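Side-chain contact in unsaturated glucuronyl hydrolase (Streptococcus agalactiae, PDB 2ZZR), which hydrolyses unsaturated hyaluronate, chondroitin and heparin disaccharides, releasing the unsaturated uronic acid from their non-reducing end: residues 275-278 / 279-283. Residues are numbered along the deposited sequence; the frame is centred on the assembly and turned at random.
Sequences TNYF and LNRLP
Arg281 folds back over Tyr277 at the C-terminal end of helix 265-280 and lays its guanidinium flat on the phenol ring, the two planes only 8° apart. Arg281 CZ stands 3.6 Å from the centroid of the Tyr277 ring, displaced toward the rim above CE1, in a cation-pi stack. The methylene CD of Arg281 adds a CH-pi contact over the ring. With CG anti to the backbone N (chi1 -178°), the Tyr277 ring lies beside its own carbonyl, where the guanidinium can reach both. The arginine chain, extended from CG to NE, crosses the ring obliquely, and the turn about CD-NE (chi4 77°) lays the guanidinium over the face. The stack is pinned by a hydrogen bond: Arg281 NH1 reaches Tyr277 O at 2.9 Å, in the carbonyl plane and on a lone pair. One residue thus supplies both the ring and the carbonyl that fix the guanidinium, whose NH1 also forms a salt bridge with Glu9.

The main-chain bonding changes over the same residues. Leu279 N bonds Thr275 O at 2.8 Å and Asn280 N bonds Asn276 O at 2.9 Å, both in the i to i-4 pattern. Arg281 N instead bonds chiefly to Phe278 O, three residues back, with a weak bond to Tyr277 O. The side chain of Arg281 thereby occupies a carbonyl that the main chain grips poorly.

On another flank, Leu282 CD2 meets Phe278 CE2 at 3.6 Å, approaching the ring obliquely. Thr275 and Leu279 run side by side, Thr275 CG2 touching Leu279 CD1 at 4.1 Å.

Within this alpha-barrel enzyme of glycoside hydrolase family 88, Phe278 packs on Gln248 and Ile252 of helix 245-262 and on Ala310 of helix 304-318. Leu279 leans on Tyr331 and Met338 of helix 328-346, while the N-terminal segment, through Glu9 and Arg16, ties down the helix end.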
ATOM      1  N   THR A 275       3.248  13.375  -4.753  1.00 13.46           N
ATOM      2  CA  THR A 275       4.032  12.620  -5.722  1.00 13.41           C
ATOM      3  C   THR A 275       5.260  13.408  -6.169  1.00 13.92           C
ATOM      4  O   THR A 275       6.355  12.846  -6.271  1.00 13.90           O
ATOM      5  CB  THR A 275       3.157  12.187  -6.920  1.00 13.16           C
ATOM      6  OG1 THR A 275       2.034  11.451  -6.417  1.00 12.41           O
ATOM      7  CG2 THR A 275       3.934  11.309  -7.883  1.00 13.18           C
ATOM      8  N   ASN A 276       5.091  14.706  -6.405  1.00 13.97           N
ATOM      9  CA  ASN A 276       6.223  15.531  -6.832  1.00 14.63           C
ATOM     10  C   ASN A 276       7.266  15.599  -5.726  1.00 14.84           C
ATOM     11  O   ASN A 276       8.456  15.555  -5.997  1.00 15.35           O
ATOM     12  CB  ASN A 276       5.776  16.930  -7.248  1.00 14.74           C
ATOM     13  CG  ASN A 276       4.904  16.916  -8.495  1.00 15.49           C
ATOM     14  OD1 ASN A 276       4.593  15.849  -9.031  1.00 14.87           O
ATOM     15  ND2 ASN A 276       4.504  18.101  -8.960  1.00 14.21           N
ATOM     16  N   TYR A 277       6.798  15.675  -4.486  1.00 15.11           N
ATOM     17  CA  TYR A 277       7.675  15.664  -3.313  1.00 15.72           C
ATOM     18  C   TYR A 277       8.529  14.393  -3.301  1.00 15.75           C
ATOM     19  O   TYR A 277       9.748  14.446  -3.106  1.00 15.80           O
ATOM     20  CB  TYR A 277       6.825  15.765  -2.052  1.00 16.08           C
ATOM     21  CG  TYR A 277       7.613  15.816  -0.766  1.00 16.84           C
ATOM     22  CD1 TYR A 277       7.920  17.039  -0.166  1.00 17.68           C
ATOM     23  CD2 TYR A 277       8.032  14.642  -0.140  1.00 17.02           C
ATOM     24  CE1 TYR A 277       8.644  17.087   1.031  1.00 18.38           C
ATOM     25  CE2 TYR A 277       8.754  14.679   1.053  1.00 18.38           C
ATOM     26  CZ  TYR A 277       9.059  15.902   1.626  1.00 18.34           C
ATOM     27  OH  TYR A 277       9.770  15.938   2.807  1.00 18.76           O
ATOM     28  N   PHE A 278       7.872  13.257  -3.531  1.00 15.54           N
ATOM     29  CA  PHE A 278       8.514  11.950  -3.556  1.00 15.41           C
ATOM     30  C   PHE A 278       9.512  11.884  -4.707  1.00 15.43           C
ATOM     31  O   PHE A 278      10.683  11.563  -4.497  1.00 15.44           O
ATOM     32  CB  PHE A 278       7.430  10.866  -3.676  1.00 15.26           C
ATOM     33  CG  PHE A 278       7.921   9.451  -3.476  1.00 15.22           C
ATOM     34  CD1 PHE A 278       7.982   8.890  -2.201  1.00 14.97           C
ATOM     35  CD2 PHE A 278       8.256   8.659  -4.572  1.00 15.37           C
ATOM     36  CE1 PHE A 278       8.412   7.567  -2.015  1.00 15.41           C
ATOM     37  CE2 PHE A 278       8.685   7.333  -4.395  1.00 15.80           C
ATOM     38  CZ  PHE A 278       8.758   6.791  -3.114  1.00 15.09           C
ATOM     39  N   LEU A 279       9.060  12.232  -5.915  1.00 15.21           N
ATOM     40  CA  LEU A 279       9.910  12.160  -7.101  1.00 15.09           C
ATOM     41  C   LEU A 279      11.178  12.991  -6.936  1.00 15.69           C
ATOM     42  O   LEU A 279      12.261  12.544  -7.310  1.00 15.74           O
ATOM     43  CB  LEU A 279       9.150  12.607  -8.353  1.00 15.27           C
ATOM     44  CG  LEU A 279       7.974  11.720  -8.789  1.00 14.64           C
ATOM     45  CD1 LEU A 279       7.285  12.341 -10.006  1.00 15.27           C
ATOM     46  CD2 LEU A 279       8.413  10.280  -9.070  1.00 13.99           C
ATOM     47  N   ASN A 280      11.029  14.185  -6.359  1.00 16.13           N
ATOM     48  CA  ASN A 280      12.150  15.117  -6.185  1.00 16.62           C
ATOM     49  C   ASN A 280      13.208  14.626  -5.203  1.00 17.43           C
ATOM     50  O   ASN A 280      14.342  15.123  -5.198  1.00 17.71           O
ATOM     51  CB  ASN A 280      11.636  16.495  -5.765  1.00 16.55           C
ATOM     52  CG  ASN A 280      11.010  17.255  -6.917  1.00 15.84           C
ATOM     53  OD1 ASN A 280      11.216  16.916  -8.078  1.00 18.04           O
ATOM     54  ND2 ASN A 280      10.250  18.292  -6.599  1.00 16.11           N
ATOM     55  N   ARG A 281      12.835  13.648  -4.384  1.00 17.72           N
ATOM     56  CA  ARG A 281      13.741  13.118  -3.370  1.00 18.64           C
ATOM     57  C   ARG A 281      14.239  11.703  -3.665  1.00 19.10           C
ATOM     58  O   ARG A 281      14.887  11.074  -2.826  1.00 19.70           O
ATOM     59  CB  ARG A 281      13.107  13.241  -1.988  1.00 18.51           C
ATOM     60  CG  ARG A 281      13.059  14.687  -1.514  1.00 18.75           C
ATOM     61  CD  ARG A 281      12.003  14.935  -0.456  1.00 19.43           C
ATOM     62  NE  ARG A 281      11.921  16.361  -0.115  1.00 19.36           N
ATOM     63  CZ  ARG A 281      11.322  17.292  -0.862  1.00 20.17           C
ATOM     64  NH1 ARG A 281      10.730  16.969  -2.009  1.00 18.79           N
ATOM     65  NH2 ARG A 281      11.305  18.557  -0.452  1.00 19.77           N
ATOM     66  N   LEU A 282      13.952  11.223  -4.876  1.00 19.11           N
ATOM     67  CA  LEU A 282      14.494   9.956  -5.369  1.00 19.85           C
ATOM     68  C   LEU A 282      15.960  10.105  -5.772  1.00 20.37           C
ATOM     69  O   LEU A 282      16.345  11.140  -6.324  1.00 20.55           O
ATOM     70  CB  LEU A 282      13.691   9.444  -6.573  1.00 19.55           C
ATOM     71  CG  LEU A 282      12.248   8.991  -6.329  1.00 19.82           C
ATOM     72  CD1 LEU A 282      11.624   8.558  -7.643  1.00 20.38           C
ATOM     73  CD2 LEU A 282      12.166   7.866  -5.302  1.00 19.47           C
ATOM     74  N   PRO A 283      16.783   9.072  -5.509  1.00 21.07           N
ATOM     75  CA  PRO A 283      18.190   9.089  -5.923  1.00 21.62           C
ATOM     76  C   PRO A 283      18.373   8.738  -7.399  1.00 22.23           C
ATOM     77  O   PRO A 283      17.389   8.605  -8.131  1.00 22.41           O
ATOM     78  CB  PRO A 283      18.809   7.999  -5.049  1.00 21.67           C
ATOM     79  CG  PRO A 283      17.714   7.002  -4.920  1.00 21.27           C
ATOM     80  CD  PRO A 283      16.447   7.826  -4.793  1.00 21.03           C
TER